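Side-chain contacts in endo-beta-mannanase (Rhizomucor miehei, PDB 4QP0), which probably hydrolyses internal beta-1,4-mannosidic linkages at random in mannans, galactomannans and glucomannans, as a secreted family 5 glycoside hydrolase built on a TIM barrel: residues N79-S82 with D83-L86; R152-S155 with L156-V159; S268-S271 with V272-K276; H278-A281 with Q282-D286. All coordinates share one frame; numbering follows the deposited sequence.

Interaction 1 (N79-S82 with D83-L86)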
loop_
_atom_site.group_PDB
_atom_site.type_symbol
_atom_site.label_atom_id
_atom_site.label_comp_id
_atom_site.label_asym_id
_atom_site.label_seq_id
_atom_site.Cartn_x
_atom_site.Cartn_y
_atom_site.Cartn_z
ATOM N N ASN A 79 3.935 15.640 -13.828
ATOM C CA ASN A 79 5.053 15.324 -14.720
ATOM C C ASN A 79 4.847 14.090 -15.589
ATOM O O ASN A 79 4.983 12.957 -15.119
ATOM C CB ASN A 79 6.342 15.171 -13.907
ATOM C CG ASN A 79 7.573 15.005 -14.779
ATOM O OD1 ASN A 79 7.569 15.366 -15.960
ATOM N ND2 ASN A 79 8.645 14.460 -14.195
ATOM N N ASP A 80 4.567 14.319 -16.868
ATOM C CA ASP A 80 4.366 13.235 -17.829
ATOM C C ASP A 80 5.658 12.796 -18.519
ATOM O O ASP A 80 5.617 11.946 -19.412
ATOM C CB ASP A 80 3.343 13.644 -18.894
ATOM C CG ASP A 80 1.939 13.853 -18.327
ATOM O OD1 ASP A 80 1.413 12.944 -17.640
ATOM O OD2 ASP A 80 1.355 14.924 -18.597
ATOM N N ASN A 81 6.797 13.363 -18.119
ATOM C CA ASN A 81 8.077 13.043 -18.764
ATOM C C ASN A 81 8.406 11.548 -18.761
ATOM O O ASN A 81 8.118 10.835 -17.798
ATOM C CB ASN A 81 9.236 13.829 -18.138
ATOM C CG ASN A 81 10.546 13.635 -18.884
ATOM O OD1 ASN A 81 11.351 12.773 -18.544
ATOM N ND2 ASN A 81 10.753 14.426 -19.921
ATOM N N SER A 82 9.017 11.099 -19.853
ATOM C CA SER A 82 9.406 9.710 -20.035
ATOM C C SER A 82 10.435 9.238 -19.006
ATOM O O SER A 82 10.364 8.102 -18.535
ATOM C CB SER A 82 9.964 9.514 -21.449
ATOM O OG SER A 82 8.993 9.812 -22.442
ATOM N N ASP A 83 11.376 10.116 -18.657
ATOM C CA ASP A 83 12.552 9.736 -17.862
ATOM C C ASP A 83 12.527 10.252 -16.434
ATOM O O ASP A 83 13.148 9.663 -15.542
ATOM C CB ASP A 83 13.829 10.236 -18.539
ATOM C CG ASP A 83 13.961 9.746 -19.964
ATOM O OD1 ASP A 83 14.101 8.514 -20.163
ATOM O OD2 ASP A 83 13.924 10.596 -20.884
ATOM N N THR A 84 11.838 11.367 -16.219
ATOM C CA THR A 84 11.795 11.974 -14.892
ATOM C C THR A 84 10.435 11.767 -14.224
ATOM O O THR A 84 10.313 11.907 -13.006
ATOM C CB THR A 84 12.154 13.482 -14.916
ATOM O OG1 THR A 84 11.125 14.214 -15.589
ATOM C CG2 THR A 84 13.503 13.724 -15.605
ATOM N N GLY A 85 9.427 11.408 -15.018
ATOM C CA GLY A 85 8.064 11.274 -14.507
ATOM C C GLY A 85 7.358 9.949 -14.725
ATOM O O GLY A 85 7.967 8.870 -14.641
ATOM N N LEU A 86 6.060 10.056 -15.016
ATOM C CA LEU A 86 5.126 8.928 -15.075
ATOM C C LEU A 86 5.461 7.861 -16.106
ATOM O O LEU A 86 4.969 6.735 -16.011
ATOM C CB LEU A 86 3.697 9.439 -15.287
ATOM C CG LEU A 86 3.096 10.155 -14.072
ATOM C CD1 LEU A 86 1.794 10.861 -14.425
ATOM C CD2 LEU A 86 2.901 9.188 -12.908
HETATM O O HOH W 1 10.046 16.782 -16.572
#

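Interaction 2 (R152-S155 with L156-V159)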
loop_
_atom_site.group_PDB
_atom_site.type_symbol
_atom_site.label_atom_id
_atom_site.label_comp_id
_atom_site.label_asym_id
_atom_site.label_seq_id
_atom_site.Cartn_x
_atom_site.Cartn_y
_atom_site.Cartn_z
ATOM N N ARG A 152 -4.314 8.056 -17.632
ATOM C CA ARG A 152 -3.090 8.018 -18.420
ATOM C C ARG A 152 -3.045 6.817 -19.350
ATOM O O ARG A 152 -3.310 5.696 -18.930
ATOM C CB ARG A 152 -1.850 8.017 -17.521
ATOM C CG ARG A 152 -0.567 8.273 -18.295
ATOM C CD ARG A 152 0.697 8.033 -17.484
ATOM N NE ARG A 152 1.862 7.830 -18.355
ATOM C CZ ARG A 152 2.504 8.799 -19.010
ATOM N NH1 ARG A 152 2.113 10.064 -18.913
ATOM N NH2 ARG A 152 3.544 8.501 -19.768
ATOM N N GLU A 153 -2.719 7.063 -20.617
ATOM C CA GLU A 153 -2.379 5.982 -21.535
ATOM C C GLU A 153 -0.929 5.553 -21.295
ATOM O O GLU A 153 -0.037 6.398 -21.131
ATOM C CB GLU A 153 -2.555 6.424 -22.989
ATOM C CG GLU A 153 -2.385 5.307 -24.011
ATOM C CD GLU A 153 -2.416 5.810 -25.443
ATOM O OE1 GLU A 153 -1.466 6.512 -25.859
ATOM O OE2 GLU A 153 -3.385 5.490 -26.158
ATOM N N ASN A 154 -0.695 4.246 -21.286
ATOM C CA ASN A 154 0.658 3.730 -21.151
ATOM C C ASN A 154 1.396 4.026 -22.440
ATOM O O ASN A 154 1.039 3.499 -23.493
ATOM C CB ASN A 154 0.629 2.227 -20.893
ATOM C CG ASN A 154 1.966 1.685 -20.424
ATOM O OD1 ASN A 154 3.002 1.873 -21.075
ATOM N ND2 ASN A 154 1.949 1.002 -19.289
ATOM N N SER A 155 2.426 4.864 -22.361
ATOM C CA SER A 155 3.154 5.289 -23.561
ATOM C C SER A 155 3.967 4.167 -24.218
ATOM O O SER A 155 4.424 4.317 -25.354
ATOM C CB SER A 155 4.033 6.512 -23.268
ATOM O OG SER A 155 5.159 6.173 -22.474
ATOM N N LEU A 156 4.129 3.045 -23.520
ATOM C CA LEU A 156 4.825 1.892 -24.083
ATOM C C LEU A 156 3.895 0.767 -24.558
ATOM O O LEU A 156 4.309 -0.069 -25.361
ATOM C CB LEU A 156 5.864 1.355 -23.094
ATOM C CG LEU A 156 6.889 2.387 -22.584
ATOM C CD1 LEU A 156 7.616 1.871 -21.349
ATOM C CD2 LEU A 156 7.885 2.844 -23.654
ATOM N N THR A 157 2.651 0.743 -24.079
ATOM C CA THR A 157 1.721 -0.358 -24.416
ATOM C C THR A 157 0.332 0.082 -24.871
ATOM O O THR A 157 -0.480 -0.753 -25.288
ATOM C CB THR A 157 1.548 -1.361 -23.255
ATOM O OG1 THR A 157 1.009 -0.690 -22.111
ATOM C CG2 THR A 157 2.878 -2.031 -22.885
ATOM N N GLY A 158 0.050 1.379 -24.776
ATOM C CA GLY A 158 -1.198 1.934 -25.302
ATOM C C GLY A 158 -2.438 1.713 -24.448
ATOM O O GLY A 158 -3.529 2.175 -24.799
ATOM N N VAL A 159 -2.264 1.009 -23.331
ATOM C CA VAL A 159 -3.350 0.677 -22.409
ATOM C C VAL A 159 -3.490 1.750 -21.326
ATOM O O VAL A 159 -2.511 2.095 -20.653
ATOM C CB VAL A 159 -3.120 -0.704 -21.735
ATOM C CG1 VAL A 159 -4.373 -1.147 -20.995
ATOM C CG2 VAL A 159 -2.717 -1.765 -22.761
#

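Interaction 3 (S268-S271 with V272-K276)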
loop_
_atom_site.group_PDB
_atom_site.type_symbol
_atom_site.label_atom_id
_atom_site.label_comp_id
_atom_site.label_asym_id
_atom_site.label_seq_id
_atom_site.Cartn_x
_atom_site.Cartn_y
_atom_site.Cartn_z
ATOM N N SER A 268 6.616 -11.912 21.891
ATOM C CA SER A 268 5.338 -12.140 22.583
ATOM C C SER A 268 4.192 -12.615 21.667
ATOM O O SER A 268 4.414 -13.010 20.516
ATOM C CB SER A 268 4.924 -10.866 23.337
ATOM O OG SER A 268 4.561 -9.826 22.437
ATOM N N SER A 269 2.966 -12.567 22.190
ATOM C CA SER A 269 1.785 -13.021 21.453
ATOM C C SER A 269 0.977 -11.912 20.744
ATOM O O SER A 269 0.004 -12.212 20.041
ATOM C CB SER A 269 0.865 -13.825 22.381
ATOM O OG SER A 269 0.633 -13.121 23.585
ATOM N N TRP A 270 1.379 -10.653 20.910
ATOM C CA TRP A 270 0.606 -9.518 20.382
ATOM C C TRP A 270 0.473 -9.545 18.886
ATOM O O TRP A 270 -0.592 -9.229 18.348
ATOM C CB TRP A 270 1.217 -8.194 20.832
ATOM C CG TRP A 270 0.363 -6.979 20.531
ATOM C CD1 TRP A 270 -0.542 -6.341 21.383
ATOM C CD2 TRP A 270 0.318 -6.203 19.280
ATOM N NE1 TRP A 270 -1.126 -5.261 20.762
ATOM C CE2 TRP A 270 -0.657 -5.120 19.503
ATOM C CE3 TRP A 270 0.959 -6.292 18.049
ATOM C CZ2 TRP A 270 -0.957 -4.185 18.521
ATOM C CZ3 TRP A 270 0.648 -5.341 17.064
ATOM C CH2 TRP A 270 -0.290 -4.317 17.297
ATOM N N SER A 271 1.548 -9.943 18.210
ATOM C CA SER A 271 1.611 -9.924 16.757
ATOM C C SER A 271 0.754 -11.013 16.128
ATOM O O SER A 271 0.038 -10.753 15.162
ATOM C CB SER A 271 3.061 -10.040 16.276
ATOM O OG SER A 271 3.781 -8.843 16.527
ATOM N N VAL A 272 0.838 -12.228 16.669
ATOM C CA VAL A 272 -0.024 -13.305 16.228
ATOM C C VAL A 272 -1.474 -12.915 16.475
ATOM O O VAL A 272 -2.319 -13.067 15.601
ATOM C CB VAL A 272 0.278 -14.621 16.961
ATOM C CG1 VAL A 272 -0.793 -15.654 16.652
ATOM C CG2 VAL A 272 1.652 -15.147 16.578
ATOM N N GLN A 273 -1.765 -12.418 17.670
ATOM C CA GLN A 273 -3.118 -11.937 17.980
ATOM C C GLN A 273 -3.582 -10.847 17.006
ATOM O O GLN A 273 -4.759 -10.780 16.669
ATOM C CB GLN A 273 -3.214 -11.443 19.430
ATOM C CG GLN A 273 -4.616 -11.040 19.860
ATOM C CD GLN A 273 -5.469 -12.238 20.234
ATOM O OE1 GLN A 273 -5.280 -12.825 21.296
ATOM N NE2 GLN A 273 -6.427 -12.590 19.376
ATOM N N TRP A 274 -2.650 -10.019 16.547
ATOM C CA TRP A 274 -2.941 -8.922 15.617
ATOM C C TRP A 274 -3.411 -9.419 14.271
ATOM O O TRP A 274 -4.372 -8.870 13.699
ATOM C CB TRP A 274 -1.685 -8.073 15.462
ATOM C CG TRP A 274 -1.781 -6.857 14.567
ATOM C CD1 TRP A 274 -1.088 -6.625 13.385
ATOM C CD2 TRP A 274 -2.574 -5.639 14.785
ATOM N NE1 TRP A 274 -1.398 -5.393 12.866
ATOM C CE2 TRP A 274 -2.284 -4.752 13.649
ATOM C CE3 TRP A 274 -3.462 -5.214 15.758
ATOM C CZ2 TRP A 274 -2.876 -3.498 13.519
ATOM C CZ3 TRP A 274 -4.051 -3.942 15.618
ATOM C CH2 TRP A 274 -3.764 -3.113 14.522
ATOM N N ILE A 275 -2.740 -10.456 13.758
ATOM C CA ILE A 275 -3.111 -11.099 12.491
ATOM C C ILE A 275 -4.482 -11.763 12.629
ATOM O O ILE A 275 -5.402 -11.462 11.865
ATOM C CB ILE A 275 -2.054 -12.147 12.034
ATOM C CG1 ILE A 275 -0.703 -11.478 11.767
ATOM C CG2 ILE A 275 -2.521 -12.901 10.790
ATOM C CD1 ILE A 275 0.486 -12.396 11.942
ATOM N N LYS A 276 -4.607 -12.666 13.604
ATOM C CA LYS A 276 -5.871 -13.349 13.901
ATOM C C LYS A 276 -7.033 -12.350 13.950
ATOM O O LYS A 276 -8.089 -12.593 13.362
ATOM C CB LYS A 276 -5.775 -14.114 15.227
ATOM C CG LYS A 276 -4.907 -15.361 15.187
ATOM C CD LYS A 276 -4.513 -15.830 16.579
ATOM C CE LYS A 276 -5.452 -16.880 17.147
ATOM N NZ LYS A 276 -6.567 -16.290 17.935
#

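Interaction 4 (H278-A281 with Q282-D286)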
loop_
_atom_site.group_PDB
_atom_site.type_symbol
_atom_site.label_atom_id
_atom_site.label_comp_id
_atom_site.label_asym_id
_atom_site.label_seq_id
_atom_site.Cartn_x
_atom_site.Cartn_y
_atom_site.Cartn_z
ATOM N N HIS A 278 -7.335 -9.424 12.493
ATOM C CA HIS A 278 -7.675 -8.979 11.142
ATOM C C HIS A 278 -8.245 -10.069 10.265
ATOM O O HIS A 278 -9.117 -9.794 9.439
ATOM C CB HIS A 278 -6.495 -8.278 10.482
ATOM C CG HIS A 278 -6.096 -6.994 11.173
ATOM N ND1 HIS A 278 -6.539 -5.794 10.775
ATOM C CD2 HIS A 278 -5.285 -6.767 12.278
ATOM C CE1 HIS A 278 -6.036 -4.842 11.582
ATOM N NE2 HIS A 278 -5.270 -5.442 12.502
ATOM N N ALA A 279 -7.781 -11.309 10.439
ATOM C CA ALA A 279 -8.376 -12.462 9.755
ATOM C C ALA A 279 -9.821 -12.679 10.180
ATOM O O ALA A 279 -10.634 -13.161 9.399
ATOM C CB ALA A 279 -7.561 -13.727 9.998
ATOM N N ALA A 280 -10.130 -12.334 11.424
ATOM C CA ALA A 280 -11.493 -12.398 11.940
ATOM C C ALA A 280 -12.360 -11.309 11.310
ATOM O O ALA A 280 -13.525 -11.542 11.002
ATOM C CB ALA A 280 -11.492 -12.269 13.455
ATOM N N ALA A 281 -11.789 -10.126 11.117
ATOM C CA ALA A 281 -12.537 -9.014 10.519
ATOM C C ALA A 281 -12.842 -9.318 9.056
ATOM O O ALA A 281 -13.874 -8.892 8.545
ATOM C CB ALA A 281 -11.782 -7.703 10.662
ATOM N N GLN A 282 -11.946 -10.073 8.408
ATOM C CA GLN A 282 -12.160 -10.610 7.058
ATOM C C GLN A 282 -13.314 -11.603 7.044
ATOM O O GLN A 282 -14.127 -11.605 6.114
ATOM C CB GLN A 282 -10.896 -11.315 6.551
ATOM C CG GLN A 282 -11.033 -11.957 5.174
ATOM C CD GLN A 282 -9.802 -12.751 4.767
ATOM O OE1 GLN A 282 -8.765 -12.188 4.383
ATOM N NE2 GLN A 282 -9.915 -14.071 4.837
ATOM N N ALA A 283 -13.368 -12.461 8.064
ATOM C CA ALA A 283 -14.437 -13.452 8.170
ATOM C C ALA A 283 -15.781 -12.845 8.588
ATOM O O ALA A 283 -16.826 -13.297 8.137
ATOM C CB ALA A 283 -14.040 -14.568 9.122
ATOM N N ASP A 284 -15.748 -11.828 9.441
ATOM C CA ASP A 284 -16.971 -11.268 10.033
ATOM C C ASP A 284 -17.648 -10.227 9.137
ATOM O O ASP A 284 -18.870 -10.067 9.159
ATOM C CB ASP A 284 -16.691 -10.715 11.439
ATOM C CG ASP A 284 -16.191 -11.789 12.395
ATOM O OD1 ASP A 284 -16.482 -12.979 12.149
ATOM O OD2 ASP A 284 -15.507 -11.449 13.388
ATOM N N ALA A 285 -16.842 -9.502 8.375
ATOM C CA ALA A 285 -17.341 -8.810 7.199
ATOM C C ALA A 285 -17.022 -9.797 6.087
ATOM O O ALA A 285 -16.345 -10.785 6.324
ATOM C CB ALA A 285 -16.631 -7.478 6.993
ATOM N N ASP A 286 -17.521 -9.587 4.886
ATOM C CA ASP A 286 -17.267 -10.593 3.865
ATOM C C ASP A 286 -16.349 -10.036 2.781
ATOM O O ASP A 286 -16.675 -10.077 1.602
ATOM C CB ASP A 286 -18.589 -11.125 3.306
ATOM C CG ASP A 286 -18.567 -12.623 3.072
ATOM O OD1 ASP A 286 -17.566 -13.270 3.455
ATOM O OD2 ASP A 286 -19.558 -13.149 2.507
#

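Interaction 1 (N79-S82 with D83-L86)
Asn79 reaches over to Thr84, donating from ND2 to OG1 (2.9 Å) along an almost straight N-H line of 175°, with the hydroxyl lying in the amide plane. The two side chains meet at about a right angle; ND2 also donates to Trp65 O. On the other branch of the same amide, Asn79 OD1 accepts from Asn81 N at 3.0 Å, forming an Asx turn, and takes a hydrogen bond from a water that also binds Thr84 OG1. A second asparagine amide serves two backbone N-H groups: Asn81 OD1 is gripped by Asp83 N (2.7 Å), which comes from above the carbonyl plane, and by Thr84 N (2.8 Å), which sits in that plane on a lone pair. Asn81 CG, anti to its own N (chi1 -174°), carries this oxygen over the two amides. Backbone bonds close the loop, Leu86 N to Asn79 O at 3.1 Å and a weak one from Gly85 N to Asn81 O. Asp80 OD1 lies 3.8 Å from Leu86 CD1, but its main polar partner is His148 NE2. The loop connects strand 75-78 to helix 87-98, and Leu86 packs on Leu56 and Phe66 just ahead of that helix.

Interaction 2 (R152-S155 with L156-V159)
Asn154 O is gripped by two amides of the following turn: Gly158 N at 2.7 Å, only slightly tilted from the carbonyl plane, and Thr157 N at 3.2 Å, well above it. The side-chain oxygen adds a second focus. Asn154 OD1 takes Leu156 N at 2.9 Å in its carbonyl plane, as in an Asx turn, together with a weak bond from Thr157 N. Placing CG anti to the backbone N (chi1 -167°) brings the amide over the turn, where Thr157 OG1 packs 3.1 Å from Asn154 CG without hydrogen-bonding to either amide branch. The nitrogen branch, ND2, makes a weak bond to Asp90 O. Across the mouth of the turn, Asn154 N donates to Val159 O at 2.9 Å, while Glu153 lays CG 3.4 Å from Gly158 O. Gly158 turns the chain with a positive phi of 78°. Arg152 NH2 forms a salt bridge with Asp90 OD2, an oxygen also bonded by Ser155 N. One largely buried asparagine therefore uses its backbone N and O as well as its side-chain oxygen to shape a mostly exposed turn, and within the turn itself hydrogen bonds, not apolar contacts, hold the conformation.

Interaction 3 (S268-S271 with V272-K276)
Trp270 and Trp274, one helical turn apart, run side by side and point the same way, their indole planes only 15° from parallel. They are slid well past each other: the six-membered ring of Trp270 and the five-membered ring of Trp274 have centroids 4.8 Å apart and barely overlap. Contact is made at the far corner of Trp270, where CH2 rests 3.6 Å from Trp274 CE3, over one face of the Trp274 indole but displaced toward its rim. CZ3 of Trp270 follows, 3.8 Å from Trp274 CG, and Trp274 CB lies over the Trp270 face. Both CG atoms stand anti to their backbone N, which sends the indoles off the same side of the helix; chi2 values of opposite sign (95° and -116°) then flip one indole over about its CB-CG bond relative to the other. Each nitrogen has its own partner, Trp270 NE1 on Asp230 OD2 and Trp274 NE1 on His256 O, which should fix the rotation of each ring. Tyr233 and His278 meet Trp274 edge-to-face. Beneath them the backbone is bonded from Trp274 N to Trp270 O (2.8 Å) and Ile275 N to Ser271 O (3.1 Å), and Ile275 CG1 lies 3.5 Å from Ser271 O. This is the start of helix 270-284: Ser271, Trp274 and Ile275 pack on Leu257 of strand 253-257, and Val272 meets helix 299-315.

Interaction 4 (H278-A281 with Q282-D286)
Ala280 and Asp284 meet one turn apart, the amide of Asp284 donating to Ala280 O at 2.7 Å. The aspartate side chain folds back over the same oxygen: with CG beside its own N (chi1 -61°), OD2 comes to 3.1 Å from Ala280 O. These are two acceptors, so the approach is no bond; the carboxylate near a carbonyl at the C-terminal end of a helix would be expected to be electrostatically unfavourable, perhaps eased by solvent, since Asp284 is exposed. Three more i to i+4 bonds continue the helix: Gln282 N to His278 O (3.0 Å), Ala283 N to Ala279 O (3.1 Å) and Ala285 N to Ala281 O (3.0 Å). CB atoms accompany them: the Ala285 methyl 3.5 Å from Ala281 O, the Gln282 methylene CB 3.4 Å from Ala279 O. Beyond CB, Gln282 stretches away fully extended, and its buried amide is held through both its oxygen and its nitrogen: OE1 accepts from Ala319 N and Val289 N, and NE2 donates to Asp317 O. Farther out, Ala279 sits on Leu318, Ala281 on Phe241 of helix 241-245, and the His278 ring is stacked with Phe255 and Phe223. The whole is the C-terminal end of helix 270-284, the connecting helix of a beta-alpha-beta crossover between parallel strands 253-257 and 289-294, the repeating element of a TIM barrel.

How the interactions relate
The four contacts form two pairs on the barrel's periphery. Interactions 1 and 2, with centres about 13 Å apart, touch: Asp80 OD1 lies 3.2 Å from Arg152 NH1 in a weak ion pair, and Leu86 packs on Arg152. Both flank helix 87-98, the first leading into it and the second lying against it through Leu156 and Thr157. Interactions 3 and 4, centres about 15 Å apart, follow one another along the same helix, 270-284. The pairs stay distant, interactions 1 and 3 having centres about 42 Å apart. Interaction 3, following strand 253-257, is probably nearer the barrel's catalytic face than interaction 4, which precedes strand 289-294.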